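CRISPR-associated endonuclease Cas9 (Campylobacter jejuni subsp. jejuni serotype O:2, PDB 5X2H) uses a guide RNA to recognise matching foreign DNA and cleaves both of its strands with RuvC-like and HNH nuclease domains, as part of bacterial CRISPR immunity. Local coordinates at residues 251-265 against 396-409. Residues are numbered along the deposited sequence; the frame is centred on the assembly and turned at random.
Sequences NCSFFTDEKRAPKNS and FKDHLNISFKALKL. With nucleotides of chain B; nucleotides of chain C.
Arg260 and Asn401 both turn CG beside the backbone N (chi1 -69° and -75°), and the Arg260 chain then runs extended from CG to NE. This lays the two side chains alongside each other between a DNA phosphate and an RNA phosphate of this Cas9 complex. An antiparallel bridge of Pro262 with His399, a non-hydrogen-bonded pair, joins the loop before helix 266-288 to the lead-in of helix 404-415. Two flanking bonds close it: Leu400 N donates to Ala261 O at 2.8 Å, and Lys263 N to Asp398 O at 3.0 Å.

Asn401 OD1 sits over the guanidinium face, 3.5 Å from Arg260 CZ, with the amide plane nearly perpendicular to it. Arg260 reaches DNA: NH1 and NH2 each bind one phosphate oxygen of DC19 of chain C. Asn401 reaches RNA: its backbone N and ND2 grip OP1 and OP2 of A5 of chain B. Arg260 NE is held by Asn251 O. Water 1 links Arg260 NH2, Asn251 O and Asn401 O.

Ala261 CB packs on Phe404 CD1 and Leu407 CD1. At one end, Asn264 stacks on Phe396, with amide and ring planes 3° apart. Asn264 CB lies 3.6 Å from the ring centroid. At the other end, helix 404-415 begins. Its N-cap, Ser403, accepts a weak bond from Ala406 N. The extended Lys405 chain crosses Phe255, with CD over the ring face. Cys252 SG accepts from Ser403 N at 3.3 Å, and also from Phe255 N.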
ATOM      1  N   ASN A 251     -20.218   4.647   0.266  1.00 48.80           N
ATOM      2  CA  ASN A 251     -21.432   5.449   0.243  1.00 50.21           C
ATOM      3  C   ASN A 251     -22.576   4.688  -0.416  1.00 48.99           C
ATOM      4  O   ASN A 251     -22.384   3.671  -1.087  1.00 45.79           O
ATOM      5  CB  ASN A 251     -21.194   6.776  -0.487  1.00 52.81           C
ATOM      6  CG  ASN A 251     -20.231   7.681   0.250  1.00 57.54           C
ATOM      7  OD1 ASN A 251     -20.146   7.650   1.479  1.00 59.48           O
ATOM      8  ND2 ASN A 251     -19.497   8.496  -0.500  1.00 59.54           N
ATOM      9  N   CYS A 252     -23.781   5.217  -0.220  1.00 52.34           N
ATOM     10  CA  CYS A 252     -24.989   4.592  -0.737  1.00 51.99           C
ATOM     11  C   CYS A 252     -25.076   4.733  -2.255  1.00 53.20           C
ATOM     12  O   CYS A 252     -24.589   5.703  -2.841  1.00 52.16           O
ATOM     13  CB  CYS A 252     -26.219   5.216  -0.079  1.00 53.16           C
ATOM     14  SG  CYS A 252     -27.814   4.672  -0.722  1.00 56.00           S
ATOM     15  N   SER A 253     -25.711   3.742  -2.889  1.00 54.77           N
ATOM     16  CA  SER A 253     -25.882   3.774  -4.339  1.00 50.66           C
ATOM     17  C   SER A 253     -26.809   4.904  -4.765  1.00 49.58           C
ATOM     18  O   SER A 253     -26.603   5.521  -5.816  1.00 47.55           O
ATOM     19  CB  SER A 253     -26.424   2.435  -4.837  1.00 47.73           C
ATOM     20  OG  SER A 253     -25.567   1.372  -4.478  1.00 49.58           O
ATOM     21  N   PHE A 254     -27.841   5.180  -3.967  1.00 50.75           N
ATOM     22  CA  PHE A 254     -28.818   6.219  -4.281  1.00 51.99           C
ATOM     23  C   PHE A 254     -28.384   7.582  -3.749  1.00 58.07           C
ATOM     24  O   PHE A 254     -28.288   8.552  -4.507  1.00 59.96           O
ATOM     25  CB  PHE A 254     -30.189   5.844  -3.708  1.00 47.54           C
ATOM     26  CG  PHE A 254     -30.748   4.562  -4.252  1.00 47.98           C
ATOM     27  CD1 PHE A 254     -31.216   4.496  -5.554  1.00 44.22           C
ATOM     28  CD2 PHE A 254     -30.826   3.430  -3.457  1.00 48.89           C
ATOM     29  CE1 PHE A 254     -31.738   3.319  -6.057  1.00 46.36           C
ATOM     30  CE2 PHE A 254     -31.350   2.251  -3.955  1.00 48.19           C
ATOM     31  CZ  PHE A 254     -31.806   2.196  -5.257  1.00 45.69           C
ATOM     32  N   PHE A 255     -28.128   7.665  -2.445  1.00 61.11           N
ATOM     33  CA  PHE A 255     -27.769   8.918  -1.781  1.00 62.80           C
ATOM     34  C   PHE A 255     -26.264   8.903  -1.534  1.00 63.27           C
ATOM     35  O   PHE A 255     -25.786   8.401  -0.517  1.00 61.69           O
ATOM     36  CB  PHE A 255     -28.560   9.086  -0.490  1.00 64.02           C
ATOM     37  CG  PHE A 255     -30.048   8.979  -0.675  1.00 63.65           C
ATOM     38  CD1 PHE A 255     -30.798  10.091  -1.017  1.00 64.77           C
ATOM     39  CD2 PHE A 255     -30.697   7.766  -0.512  1.00 63.32           C
ATOM     40  CE1 PHE A 255     -32.166   9.998  -1.191  1.00 65.15           C
ATOM     41  CE2 PHE A 255     -32.066   7.665  -0.683  1.00 64.85           C
ATOM     42  CZ  PHE A 255     -32.800   8.783  -1.024  1.00 64.99           C
ATOM     43  N   THR A 256     -25.515   9.479  -2.479  1.00 64.82           N
ATOM     44  CA  THR A 256     -24.058   9.424  -2.430  1.00 67.33           C
ATOM     45  C   THR A 256     -23.480  10.159  -1.227  1.00 69.60           C
ATOM     46  O   THR A 256     -22.317   9.929  -0.876  1.00 71.46           O
ATOM     47  CB  THR A 256     -23.470  10.001  -3.720  1.00 65.48           C
ATOM     48  OG1 THR A 256     -23.923  11.349  -3.892  1.00 65.95           O
ATOM     49  CG2 THR A 256     -23.904   9.172  -4.917  1.00 60.73           C
ATOM     50  N   ASP A 257     -24.254  11.034  -0.591  1.00 72.45           N
ATOM     51  CA  ASP A 257     -23.791  11.770   0.577  1.00 73.18           C
ATOM     52  C   ASP A 257     -24.045  11.033   1.884  1.00 69.10           C
ATOM     53  O   ASP A 257     -23.770  11.585   2.954  1.00 72.06           O
ATOM     54  CB  ASP A 257     -24.456  13.150   0.625  1.00 80.88           C
ATOM     55  CG  ASP A 257     -24.112  14.007  -0.578  1.00 86.99           C
ATOM     56  OD1 ASP A 257     -23.034  13.794  -1.173  1.00 88.34           O
ATOM     57  OD2 ASP A 257     -24.918  14.895  -0.928  1.00 90.11           O
ATOM     58  N   GLU A 258     -24.562   9.810   1.829  1.00 61.83           N
ATOM     59  CA  GLU A 258     -24.873   9.029   3.017  1.00 59.98           C
ATOM     60  C   GLU A 258     -23.984   7.796   3.059  1.00 58.21           C
ATOM     61  O   GLU A 258     -23.712   7.181   2.023  1.00 58.28           O
ATOM     62  CB  GLU A 258     -26.349   8.612   3.033  1.00 60.61           C
ATOM     63  CG  GLU A 258     -27.333   9.770   2.953  1.00 61.48           C
ATOM     64  CD  GLU A 258     -27.576  10.427   4.298  1.00 64.04           C
ATOM     65  OE1 GLU A 258     -27.467   9.732   5.332  1.00 62.64           O
ATOM     66  OE2 GLU A 258     -27.877  11.640   4.322  1.00 66.42           O
ATOM     67  N   LYS A 259     -23.528   7.442   4.257  1.00 57.61           N
ATOM     68  CA  LYS A 259     -22.703   6.256   4.414  1.00 56.58           C
ATOM     69  C   LYS A 259     -23.548   4.995   4.260  1.00 53.31           C
ATOM     70  O   LYS A 259     -24.771   5.007   4.426  1.00 50.83           O
ATOM     71  CB  LYS A 259     -22.006   6.254   5.778  1.00 58.72           C
ATOM     72  CG  LYS A 259     -21.110   7.457   6.020  1.00 59.57           C
ATOM     73  CD  LYS A 259     -20.127   7.661   4.875  1.00 62.44           C
ATOM     74  CE  LYS A 259     -18.782   7.021   5.162  1.00 64.25           C
ATOM     75  NZ  LYS A 259     -17.822   7.280   4.055  1.00 67.54           N
ATOM     76  N   ARG A 260     -22.876   3.898   3.933  1.00 52.22           N
ATOM     77  CA  ARG A 260     -23.556   2.618   3.828  1.00 51.00           C
ATOM     78  C   ARG A 260     -24.027   2.152   5.201  1.00 50.46           C
ATOM     79  O   ARG A 260     -23.446   2.496   6.234  1.00 51.20           O
ATOM     80  CB  ARG A 260     -22.635   1.579   3.193  1.00 47.36           C
ATOM     81  CG  ARG A 260     -22.364   1.843   1.726  1.00 47.89           C
ATOM     82  CD  ARG A 260     -21.258   0.955   1.182  1.00 42.00           C
ATOM     83  NE  ARG A 260     -21.061   1.183  -0.244  1.00 44.53           N
ATOM     84  CZ  ARG A 260     -20.120   0.597  -0.976  1.00 46.91           C
ATOM     85  NH1 ARG A 260     -19.272  -0.261  -0.417  1.00 44.84           N
ATOM     86  NH2 ARG A 260     -20.025   0.871  -2.269  1.00 40.56           N
ATOM     87  N   ALA A 261     -25.100   1.369   5.204  1.00 48.25           N
ATOM     88  CA  ALA A 261     -25.674   0.922   6.465  1.00 51.02           C
ATOM     89  C   ALA A 261     -24.959  -0.331   6.966  1.00 52.54           C
ATOM     90  O   ALA A 261     -24.636  -1.217   6.171  1.00 52.69           O
ATOM     91  CB  ALA A 261     -27.160   0.628   6.302  1.00 50.93           C
ATOM     92  N   PRO A 262     -24.698  -0.427   8.270  1.00 53.32           N
ATOM     93  CA  PRO A 262     -24.085  -1.648   8.807  1.00 53.64           C
ATOM     94  C   PRO A 262     -25.019  -2.840   8.665  1.00 54.64           C
ATOM     95  O   PRO A 262     -26.233  -2.724   8.843  1.00 55.58           O
ATOM     96  CB  PRO A 262     -23.831  -1.303  10.280  1.00 54.05           C
ATOM     97  CG  PRO A 262     -24.799  -0.212  10.584  1.00 56.03           C
ATOM     98  CD  PRO A 262     -24.934   0.582   9.317  1.00 54.12           C
ATOM     99  N   LYS A 263     -24.436  -3.998   8.346  1.00 49.69           N
ATOM    100  CA  LYS A 263     -25.244  -5.189   8.103  1.00 54.84           C
ATOM    101  C   LYS A 263     -26.002  -5.637   9.348  1.00 56.84           C
ATOM    102  O   LYS A 263     -27.101  -6.190   9.231  1.00 61.90           O
ATOM    103  CB  LYS A 263     -24.367  -6.329   7.587  1.00 55.55           C
ATOM    104  CG  LYS A 263     -23.953  -6.185   6.133  1.00 56.79           C
ATOM    105  CD  LYS A 263     -23.473  -7.508   5.560  1.00 57.38           C
ATOM    106  CE  LYS A 263     -23.189  -7.387   4.072  1.00 58.58           C
ATOM    107  NZ  LYS A 263     -22.775  -8.687   3.475  1.00 62.00           N
ATOM    108  N   ASN A 264     -25.446  -5.411  10.538  1.00 55.77           N
ATOM    109  CA  ASN A 264     -26.023  -5.934  11.769  1.00 60.37           C
ATOM    110  C   ASN A 264     -27.009  -4.974  12.424  1.00 67.04           C
ATOM    111  O   ASN A 264     -27.329  -5.141  13.606  1.00 75.31           O
ATOM    112  CB  ASN A 264     -24.914  -6.307  12.755  1.00 57.89           C
ATOM    113  CG  ASN A 264     -24.119  -7.515  12.301  1.00 59.74           C
ATOM    114  OD1 ASN A 264     -24.511  -8.656  12.549  1.00 62.62           O
ATOM    115  ND2 ASN A 264     -23.002  -7.271  11.624  1.00 58.55           N
ATOM    116  N   SER A 265     -27.500  -3.983  11.692  1.00 68.41           N
ATOM    117  CA  SER A 265     -28.542  -3.130  12.236  1.00 68.80           C
ATOM    118  C   SER A 265     -29.909  -3.781  12.037  1.00 68.30           C
ATOM    119  O   SER A 265     -30.087  -4.595  11.126  1.00 66.05           O
ATOM    120  CB  SER A 265     -28.515  -1.760  11.565  1.00 70.76           C
ATOM    121  OG  SER A 265     -28.854  -1.859  10.194  1.00 73.12           O
ATOM    122  N   PHE A 396     -19.363  -6.431  15.629  1.00 62.71           N
ATOM    123  CA  PHE A 396     -20.092  -6.199  14.393  1.00 59.45           C
ATOM    124  C   PHE A 396     -19.137  -5.755  13.293  1.00 55.96           C
ATOM    125  O   PHE A 396     -18.137  -5.079  13.552  1.00 52.66           O
ATOM    126  CB  PHE A 396     -21.180  -5.134  14.576  1.00 58.85           C
ATOM    127  CG  PHE A 396     -22.378  -5.610  15.347  1.00 60.78           C
ATOM    128  CD1 PHE A 396     -22.583  -6.961  15.578  1.00 63.49           C
ATOM    129  CD2 PHE A 396     -23.305  -4.704  15.833  1.00 59.02           C
ATOM    130  CE1 PHE A 396     -23.688  -7.396  16.288  1.00 62.91           C
ATOM    131  CE2 PHE A 396     -24.409  -5.132  16.541  1.00 61.96           C
ATOM    132  CZ  PHE A 396     -24.599  -6.480  16.769  1.00 63.59           C
ATOM    133  N   LYS A 397     -19.461  -6.129  12.059  1.00 54.95           N
ATOM    134  CA  LYS A 397     -18.684  -5.707  10.901  1.00 52.57           C
ATOM    135  C   LYS A 397     -19.575  -5.764   9.666  1.00 53.37           C
ATOM    136  O   LYS A 397     -20.736  -6.179   9.731  1.00 53.76           O
ATOM    137  CB  LYS A 397     -17.434  -6.573  10.727  1.00 50.26           C
ATOM    138  CG  LYS A 397     -17.715  -8.003  10.306  1.00 51.36           C
ATOM    139  CD  LYS A 397     -16.426  -8.711   9.928  1.00 55.23           C
ATOM    140  CE  LYS A 397     -16.682 -10.147   9.509  1.00 61.38           C
ATOM    141  NZ  LYS A 397     -15.430 -10.803   9.039  1.00 65.11           N
ATOM    142  N   ASP A 398     -19.015  -5.317   8.536  1.00 54.26           N
ATOM    143  CA  ASP A 398     -19.619  -5.392   7.206  1.00 56.21           C
ATOM    144  C   ASP A 398     -20.787  -4.425   7.024  1.00 54.50           C
ATOM    145  O   ASP A 398     -21.494  -4.092   7.981  1.00 53.63           O
ATOM    146  CB  ASP A 398     -20.066  -6.825   6.895  1.00 63.39           C
ATOM    147  CG  ASP A 398     -19.700  -7.255   5.487  1.00 69.90           C
ATOM    148  OD1 ASP A 398     -19.721  -6.401   4.577  1.00 70.82           O
ATOM    149  OD2 ASP A 398     -19.385  -8.447   5.294  1.00 73.08           O
ATOM    150  N   HIS A 399     -20.990  -3.971   5.788  1.00 53.72           N
ATOM    151  CA  HIS A 399     -22.021  -3.001   5.456  1.00 53.79           C
ATOM    152  C   HIS A 399     -22.780  -3.455   4.216  1.00 54.82           C
ATOM    153  O   HIS A 399     -22.260  -4.194   3.376  1.00 54.64           O
ATOM    154  CB  HIS A 399     -21.432  -1.606   5.190  1.00 49.48           C
ATOM    155  CG  HIS A 399     -20.667  -1.033   6.340  1.00 48.40           C
ATOM    156  ND1 HIS A 399     -21.104   0.070   7.045  1.00 51.06           N
ATOM    157  CD2 HIS A 399     -19.490  -1.396   6.900  1.00 48.59           C
ATOM    158  CE1 HIS A 399     -20.230   0.355   7.994  1.00 51.99           C
ATOM    159  NE2 HIS A 399     -19.241  -0.518   7.926  1.00 49.85           N
ATOM    160  N   LEU A 400     -24.021  -2.986   4.105  1.00 56.02           N
ATOM    161  CA  LEU A 400     -24.760  -3.108   2.860  1.00 54.13           C
ATOM    162  C   LEU A 400     -24.213  -2.105   1.845  1.00 52.48           C
ATOM    163  O   LEU A 400     -23.265  -1.363   2.111  1.00 53.26           O
ATOM    164  CB  LEU A 400     -26.253  -2.878   3.093  1.00 51.44           C
ATOM    165  CG  LEU A 400     -26.990  -3.792   4.074  1.00 52.11           C
ATOM    166  CD1 LEU A 400     -28.459  -3.406   4.141  1.00 53.87           C
ATOM    167  CD2 LEU A 400     -26.838  -5.254   3.686  1.00 51.91           C
ATOM    168  N   ASN A 401     -24.825  -2.074   0.665  1.00 50.37           N
ATOM    169  CA  ASN A 401     -24.456  -1.107  -0.359  1.00 46.32           C
ATOM    170  C   ASN A 401     -25.382   0.102  -0.395  1.00 48.27           C
ATOM    171  O   ASN A 401     -25.181   0.994  -1.225  1.00 50.39           O
ATOM    172  CB  ASN A 401     -24.418  -1.783  -1.733  1.00 43.51           C
ATOM    173  CG  ASN A 401     -23.196  -2.659  -1.909  1.00 44.39           C
ATOM    174  OD1 ASN A 401     -22.071  -2.222  -1.671  1.00 45.75           O
ATOM    175  ND2 ASN A 401     -23.410  -3.907  -2.309  1.00 42.92           N
ATOM    176  N   ILE A 402     -26.384   0.161   0.484  1.00 47.11           N
ATOM    177  CA  ILE A 402     -27.297   1.292   0.555  1.00 51.20           C
ATOM    178  C   ILE A 402     -27.348   1.806   1.988  1.00 53.00           C
ATOM    179  O   ILE A 402     -27.016   1.099   2.941  1.00 56.33           O
ATOM    180  CB  ILE A 402     -28.712   0.932   0.055  1.00 51.61           C
ATOM    181  CG1 ILE A 402     -29.270  -0.258   0.835  1.00 49.97           C
ATOM    182  CG2 ILE A 402     -28.687   0.632  -1.440  1.00 50.80           C
ATOM    183  CD1 ILE A 402     -30.585  -0.773   0.294  1.00 51.35           C
ATOM    184  N   SER A 403     -27.777   3.057   2.128  1.00 53.51           N
ATOM    185  CA  SER A 403     -27.747   3.766   3.398  1.00 54.57           C
ATOM    186  C   SER A 403     -28.995   3.482   4.232  1.00 56.81           C
ATOM    187  O   SER A 403     -29.950   2.844   3.784  1.00 57.05           O
ATOM    188  CB  SER A 403     -27.621   5.270   3.165  1.00 54.83           C
ATOM    189  OG  SER A 403     -28.742   5.770   2.453  1.00 56.57           O
ATOM    190  N   PHE A 404     -28.971   3.981   5.474  1.00 58.27           N
ATOM    191  CA  PHE A 404     -30.167   3.971   6.311  1.00 63.02           C
ATOM    192  C   PHE A 404     -31.284   4.803   5.698  1.00 64.50           C
ATOM    193  O   PHE A 404     -32.463   4.461   5.839  1.00 62.91           O
ATOM    194  CB  PHE A 404     -29.839   4.500   7.709  1.00 65.76           C
ATOM    195  CG  PHE A 404     -29.257   3.472   8.633  1.00 69.97           C
ATOM    196  CD1 PHE A 404     -29.558   2.130   8.478  1.00 70.65           C
ATOM    197  CD2 PHE A 404     -28.415   3.851   9.666  1.00 72.93           C
ATOM    198  CE1 PHE A 404     -29.027   1.186   9.334  1.00 72.83           C
ATOM    199  CE2 PHE A 404     -27.880   2.912  10.523  1.00 74.06           C
ATOM    200  CZ  PHE A 404     -28.185   1.577  10.357  1.00 74.92           C
ATOM    201  N   LYS A 405     -30.932   5.902   5.024  1.00 68.23           N
ATOM    202  CA  LYS A 405     -31.946   6.754   4.414  1.00 68.53           C
ATOM    203  C   LYS A 405     -32.723   6.000   3.341  1.00 66.98           C
ATOM    204  O   LYS A 405     -33.949   6.127   3.247  1.00 67.37           O
ATOM    205  CB  LYS A 405     -31.291   8.005   3.828  1.00 68.36           C
ATOM    206  CG  LYS A 405     -32.274   9.054   3.346  1.00 70.21           C
ATOM    207  CD  LYS A 405     -31.554  10.241   2.729  1.00 70.47           C
ATOM    208  CE  LYS A 405     -32.529  11.358   2.403  1.00 73.64           C
ATOM    209  NZ  LYS A 405     -31.867  12.498   1.714  1.00 74.78           N
ATOM    210  N   ALA A 406     -32.026   5.201   2.530  1.00 59.35           N
ATOM    211  CA  ALA A 406     -32.710   4.404   1.519  1.00 56.05           C
ATOM    212  C   ALA A 406     -33.466   3.240   2.143  1.00 56.36           C
ATOM    213  O   ALA A 406     -34.526   2.850   1.640  1.00 61.72           O
ATOM    214  CB  ALA A 406     -31.709   3.895   0.483  1.00 52.15           C
ATOM    215  N   LEU A 407     -32.941   2.674   3.233  1.00 52.59           N
ATOM    216  CA  LEU A 407     -33.624   1.570   3.898  1.00 54.85           C
ATOM    217  C   LEU A 407     -34.935   2.028   4.525  1.00 57.87           C
ATOM    218  O   LEU A 407     -35.924   1.288   4.510  1.00 58.74           O
ATOM    219  CB  LEU A 407     -32.712   0.948   4.954  1.00 55.57           C
ATOM    220  CG  LEU A 407     -31.517   0.144   4.441  1.00 59.16           C
ATOM    221  CD1 LEU A 407     -30.648  -0.322   5.595  1.00 61.07           C
ATOM    222  CD2 LEU A 407     -31.987  -1.035   3.613  1.00 61.19           C
ATOM    223  N   LYS A 408     -34.962   3.244   5.076  1.00 59.99           N
ATOM    224  CA  LYS A 408     -36.187   3.770   5.670  1.00 63.12           C
ATOM    225  C   LYS A 408     -37.310   3.914   4.651  1.00 66.12           C
ATOM    226  O   LYS A 408     -38.482   3.943   5.038  1.00 69.74           O
ATOM    227  CB  LYS A 408     -35.912   5.125   6.325  1.00 62.25           C
ATOM    228  CG  LYS A 408     -35.246   5.043   7.685  1.00 65.43           C
ATOM    229  CD  LYS A 408     -34.745   6.408   8.125  1.00 69.18           C
ATOM    230  CE  LYS A 408     -34.782   6.548   9.637  1.00 73.80           C
ATOM    231  NZ  LYS A 408     -36.182   6.573  10.145  1.00 76.29           N
ATOM    232  N   LEU A 409     -36.981   4.004   3.364  1.00 66.57           N
ATOM    233  CA  LEU A 409     -37.967   4.164   2.303  1.00 65.07           C
ATOM    234  C   LEU A 409     -38.354   2.846   1.649  1.00 64.25           C
ATOM    235  O   LEU A 409     -39.542   2.590   1.437  1.00 65.33           O
ATOM    236  CB  LEU A 409     -37.432   5.125   1.236  1.00 62.43           C
ATOM    237  CG  LEU A 409     -37.084   6.541   1.702  1.00 62.64           C
ATOM    238  CD1 LEU A 409     -36.304   7.280   0.626  1.00 60.63           C
ATOM    239  CD2 LEU A 409     -38.349   7.301   2.074  1.00 62.78           C
TER
ATOM    240  P     A B   5     -26.802  -4.865  -1.347  1.00 46.82           P
ATOM    241  OP1   A B   5     -26.365  -4.199  -0.094  1.00 47.82           O
ATOM    242  OP2   A B   5     -25.854  -4.971  -2.481  1.00 51.18           O
ATOM    243  O5'   A B   5     -27.294  -6.335  -0.990  1.00 46.68           O
ATOM    244  C5'   A B   5     -28.452  -6.529  -0.194  1.00 49.34           C
ATOM    245  C4'   A B   5     -28.939  -7.955  -0.248  1.00 49.95           C
ATOM    246  O4'   A B   5     -29.331  -8.309  -1.599  1.00 48.97           O
ATOM    247  C3'   A B   5     -27.925  -9.022   0.120  1.00 51.13           C
ATOM    248  O3'   A B   5     -27.717  -9.132   1.514  1.00 53.07           O
ATOM    249  C2'   A B   5     -28.523 -10.266  -0.521  1.00 51.60           C
ATOM    250  O2'   A B   5     -29.610 -10.760   0.248  1.00 50.96           O
ATOM    251  C1'   A B   5     -29.084  -9.685  -1.819  1.00 51.90           C
ATOM    252  N9    A B   5     -28.130  -9.838  -2.933  1.00 52.13           N
ATOM    253  C8    A B   5     -27.353  -8.884  -3.542  1.00 50.67           C
ATOM    254  N7    A B   5     -26.598  -9.359  -4.504  1.00 50.09           N
ATOM    255  C5    A B   5     -26.897 -10.714  -4.529  1.00 51.46           C
ATOM    256  C6    A B   5     -26.432 -11.776  -5.324  1.00 52.80           C
ATOM    257  N6    A B   5     -25.528 -11.635  -6.296  1.00 53.45           N
ATOM    258  N1    A B   5     -26.936 -13.006  -5.085  1.00 54.33           N
ATOM    259  C2    A B   5     -27.843 -13.152  -4.111  1.00 54.28           C
ATOM    260  N3    A B   5     -28.358 -12.233  -3.298  1.00 52.59           N
ATOM    261  C4    A B   5     -27.837 -11.022  -3.563  1.00 52.04           C
TER
ATOM    262  P    DC C  17     -15.780  -3.429   8.027  1.00 42.21           P
ATOM    263  OP1  DC C  17     -17.093  -2.956   8.516  1.00 49.32           O
ATOM    264  OP2  DC C  17     -15.599  -4.857   7.686  1.00 42.51           O
ATOM    265  O5'  DC C  17     -15.351  -2.547   6.764  1.00 39.58           O
ATOM    266  C5'  DC C  17     -15.414  -1.130   6.842  1.00 40.99           C
ATOM    267  C4'  DC C  17     -14.595  -0.485   5.740  1.00 42.75           C
ATOM    268  O4'  DC C  17     -13.200  -0.831   5.907  1.00 46.64           O
ATOM    269  C3'  DC C  17     -14.929  -0.940   4.330  1.00 40.86           C
ATOM    270  O3'  DC C  17     -16.035  -0.209   3.825  1.00 39.14           O
ATOM    271  C2'  DC C  17     -13.644  -0.590   3.588  1.00 40.80           C
ATOM    272  C1'  DC C  17     -12.578  -0.925   4.632  1.00 40.81           C
ATOM    273  N1   DC C  17     -12.012  -2.290   4.478  1.00 40.25           N
ATOM    274  C2   DC C  17     -11.053  -2.534   3.490  1.00 41.33           C
ATOM    275  O2   DC C  17     -10.690  -1.602   2.761  1.00 40.53           O
ATOM    276  N3   DC C  17     -10.545  -3.783   3.361  1.00 41.75           N
ATOM    277  C4   DC C  17     -10.961  -4.759   4.167  1.00 45.68           C
ATOM    278  N4   DC C  17     -10.430  -5.978   4.006  1.00 37.82           N
ATOM    279  C5   DC C  17     -11.944  -4.532   5.177  1.00 45.04           C
ATOM    280  C6   DC C  17     -12.436  -3.295   5.295  1.00 40.86           C
ATOM    281  P    DC C  19     -16.893  -0.501  -3.190  1.00 45.96           P
ATOM    282  OP1  DC C  19     -17.836   0.492  -3.752  1.00 45.94           O
ATOM    283  OP2  DC C  19     -17.394  -1.637  -2.384  1.00 46.38           O
ATOM    284  O5'  DC C  19     -16.007  -1.088  -4.384  1.00 49.13           O
ATOM    285  C5'  DC C  19     -16.039  -2.471  -4.681  1.00 47.71           C
ATOM    286  C4'  DC C  19     -14.752  -2.898  -5.361  1.00 46.15           C
ATOM    287  O4'  DC C  19     -13.719  -3.080  -4.357  1.00 47.87           O
ATOM    288  C3'  DC C  19     -14.830  -4.224  -6.095  1.00 46.77           C
ATOM    289  O3'  DC C  19     -15.247  -4.014  -7.434  1.00 46.38           O
ATOM    290  C2'  DC C  19     -13.391  -4.716  -6.023  1.00 46.86           C
ATOM    291  C1'  DC C  19     -12.992  -4.269  -4.621  1.00 47.94           C
ATOM    292  N1   DC C  19     -13.314  -5.278  -3.557  1.00 49.91           N
ATOM    293  C2   DC C  19     -12.570  -6.462  -3.477  1.00 52.67           C
ATOM    294  O2   DC C  19     -11.652  -6.657  -4.285  1.00 56.51           O
ATOM    295  N3   DC C  19     -12.878  -7.364  -2.513  1.00 51.76           N
ATOM    296  C4   DC C  19     -13.871  -7.119  -1.656  1.00 48.36           C
ATOM    297  N4   DC C  19     -14.134  -8.040  -0.723  1.00 46.61           N
ATOM    298  C5   DC C  19     -14.641  -5.922  -1.721  1.00 46.07           C
ATOM    299  C6   DC C  19     -14.330  -5.038  -2.677  1.00 48.23           C
TER
HETATM  300  O   HOH W   1     -22.834   1.629  -3.079  1.00 51.37           O
HETATM  301  O   HOH W   2     -28.467   7.022   5.970  1.00 52.38           O
HETATM  302  O   HOH W   3     -22.548  -4.543  10.971  1.00 43.93           O